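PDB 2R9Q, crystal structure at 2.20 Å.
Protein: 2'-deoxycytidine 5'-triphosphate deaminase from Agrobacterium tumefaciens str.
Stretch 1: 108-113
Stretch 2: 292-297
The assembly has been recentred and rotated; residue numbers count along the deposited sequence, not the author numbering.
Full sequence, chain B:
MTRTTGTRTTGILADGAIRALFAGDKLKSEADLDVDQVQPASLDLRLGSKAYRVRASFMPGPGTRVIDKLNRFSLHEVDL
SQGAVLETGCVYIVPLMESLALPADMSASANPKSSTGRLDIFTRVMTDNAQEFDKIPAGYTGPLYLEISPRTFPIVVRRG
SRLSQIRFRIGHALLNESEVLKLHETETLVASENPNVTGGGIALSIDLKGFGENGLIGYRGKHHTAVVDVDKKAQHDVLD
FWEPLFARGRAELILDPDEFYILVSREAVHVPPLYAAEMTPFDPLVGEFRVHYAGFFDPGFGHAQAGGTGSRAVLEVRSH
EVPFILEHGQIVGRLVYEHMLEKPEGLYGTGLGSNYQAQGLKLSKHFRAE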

# COMPACT_ATOMS: atom_id res chain seq x y z
N ALA B 108 19.25 0.76 -32.72
CA ALA B 108 18.66 -0.34 -31.99
C ALA B 108 17.61 0.07 -30.95
O ALA B 108 17.56 1.20 -30.51
CB ALA B 108 19.74 -1.23 -31.39
N SER B 109 16.74 -0.88 -30.60
CA SER B 109 15.83 -0.74 -29.47
C SER B 109 15.93 -1.94 -28.45
O SER B 109 16.42 -2.99 -28.77
CB SER B 109 14.41 -0.49 -29.98
OG SER B 109 13.84 -1.63 -30.58
N ALA B 110 15.45 -1.73 -27.23
CA ALA B 110 15.48 -2.73 -26.16
C ALA B 110 14.09 -3.00 -25.57
O ALA B 110 13.22 -2.12 -25.55
CB ALA B 110 16.48 -2.33 -25.08
N ASN B 111 13.87 -4.25 -25.18
CA ASN B 111 12.67 -4.71 -24.52
C ASN B 111 13.06 -5.78 -23.49
O ASN B 111 14.10 -6.43 -23.64
CB ASN B 111 11.70 -5.31 -25.53
CG ASN B 111 10.76 -4.29 -26.09
OD1 ASN B 111 10.36 -3.34 -25.41
ND2 ASN B 111 10.37 -4.49 -27.34
N PRO B 112 12.26 -5.94 -22.42
CA PRO B 112 12.48 -7.07 -21.53
C PRO B 112 12.30 -8.41 -22.19
O PRO B 112 11.49 -8.54 -23.08
CB PRO B 112 11.45 -6.86 -20.44
CG PRO B 112 10.44 -5.95 -21.04
CD PRO B 112 11.17 -5.07 -21.95
N LYS B 113 13.07 -9.40 -21.78
CA LYS B 113 12.79 -10.78 -22.12
C LYS B 113 11.47 -11.15 -21.51
O LYS B 113 11.05 -10.57 -20.50
CB LYS B 113 13.86 -11.71 -21.57
CG LYS B 113 15.21 -11.53 -22.23
CD LYS B 113 16.31 -12.14 -21.40
CE LYS B 113 16.14 -13.62 -21.17
NZ LYS B 113 16.16 -14.33 -22.47
N HIS B 292 1.78 -4.75 -19.88
CA HIS B 292 3.12 -4.44 -19.43
C HIS B 292 4.13 -5.43 -20.00
O HIS B 292 3.77 -6.56 -20.34
CB HIS B 292 3.17 -4.42 -17.90
CG HIS B 292 2.58 -3.18 -17.32
ND1 HIS B 292 3.33 -2.24 -16.65
CD2 HIS B 292 1.32 -2.68 -17.39
CE1 HIS B 292 2.55 -1.23 -16.31
NE2 HIS B 292 1.33 -1.49 -16.73
N TYR B 293 5.38 -4.99 -20.09
CA TYR B 293 6.52 -5.81 -20.54
C TYR B 293 6.34 -6.38 -21.95
O TYR B 293 6.88 -7.44 -22.27
CB TYR B 293 6.84 -6.92 -19.54
CG TYR B 293 6.71 -6.47 -18.12
CD1 TYR B 293 7.56 -5.50 -17.62
CD2 TYR B 293 5.71 -6.95 -17.29
CE1 TYR B 293 7.44 -5.03 -16.32
CE2 TYR B 293 5.58 -6.49 -15.99
CZ TYR B 293 6.46 -5.53 -15.50
OH TYR B 293 6.37 -5.07 -14.20
N ALA B 294 5.60 -5.65 -22.78
CA ALA B 294 5.49 -5.95 -24.21
C ALA B 294 6.90 -6.13 -24.73
O ALA B 294 7.84 -5.44 -24.30
CB ALA B 294 4.74 -4.82 -24.99
N GLY B 295 7.07 -7.11 -25.59
CA GLY B 295 8.39 -7.48 -26.02
C GLY B 295 8.50 -7.85 -27.47
O GLY B 295 7.60 -7.62 -28.30
N PHE B 296 9.66 -8.42 -27.76
CA PHE B 296 10.00 -8.87 -29.09
C PHE B 296 9.47 -10.29 -29.32
O PHE B 296 9.49 -11.10 -28.44
CB PHE B 296 11.51 -8.79 -29.30
CG PHE B 296 12.05 -7.40 -29.30
CD1 PHE B 296 11.43 -6.38 -30.03
CD2 PHE B 296 13.21 -7.09 -28.59
CE1 PHE B 296 11.98 -5.10 -30.06
CE2 PHE B 296 13.74 -5.82 -28.60
CZ PHE B 296 13.12 -4.82 -29.34
N PHE B 297 8.93 -10.52 -30.51
CA PHE B 297 8.61 -11.84 -31.04
C PHE B 297 9.65 -12.19 -32.09
O PHE B 297 9.99 -11.36 -32.93
CB PHE B 297 7.22 -11.82 -31.66
CG PHE B 297 6.12 -11.84 -30.67
CD1 PHE B 297 5.30 -12.93 -30.55
CD2 PHE B 297 5.93 -10.77 -29.80
CE1 PHE B 297 4.28 -12.93 -29.60
CE2 PHE B 297 4.95 -10.79 -28.86
CZ PHE B 297 4.11 -11.86 -28.77
O HOH W 1 8.53 -9.33 -22.86
O HOH W 2 11.70 -8.92 -25.83

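The two stretches lie far apart in sequence, and no direct hydrogen bond joins them. Packing of side chains and two bridging waters make the contact, which buries 313 Å² counted over both sides. Stretch 1 presents the strand 108-112, whose alternation turns Ala-110 away while Asn-111 points toward stretch 2; Pro-112, at the end of the strand, points toward it as well.

The contact begins at Tyr-293. Its CB lies 4.0 Å from CG of Pro-112, an apolar touch in which the proline ring meets the base of the tyrosine side chain. The aromatic ring has Pro-112 CG at its edge, near its plane, and its far end leads away; the hydroxyl is hydrogen-bonded elsewhere in the structure. The carbonyl of Tyr-293 is used too: water 1 donates to Tyr-293 O at 2.6 Å and to Pro-112 O at 3.1 Å, joining two acceptors that could not bond to each other. Proline suits its place by packing its apolar ring here while its carbonyl takes water.

Ala-294 turns its methyl group away, so its contacts here run through its O, which lies 4.1 Å from CD of Pro-112 and 3.5 Å from OD1 of Asn-111; the latter pair consists of two acceptors and is proximity without a hydrogen bond.

At Gly-295 the backbones come nearest, its CA 5.3 Å from that of Asn-111. A CB would have room here and the extended backbone (phi/psi -142/-168°) does not demand glycine; what the residue offers is a bare CA, 3.8 Å from Asn-111 ND2, against which the amide packs.

Phe-296 has the largest covered area, 80 Å², followed by Asn-111 with 71 Å². Its CA-to-CB bond points sideways, yet with chi1 in the m well the ring comes nearer to stretch 1 and turns a face to Asn-111. The asparagine, also m, places CB over that face, 4.0 Å from the Phe-296 ring centroid and 21° off the normal, in a CH-pi contact. Its ND2 lies over a face as well, 3.2 Å from Phe-296 CE1, while hydrogen-bonding elsewhere in the structure. A broad, flat ring suits this place because it can cover both the methylene and the amide. The short side chain of buried Ser-109, rotamer p, brings OG to the ring edge, 3.5 Å from Phe-296 CZ, with its hydroxyl satisfied elsewhere.

The backbone of Phe-296 supplies the second bridge: water 2 accepts from Phe-296 N at 2.9 Å and donates to Pro-112 O at 2.8 Å. Pro-112 O thus serves both waters.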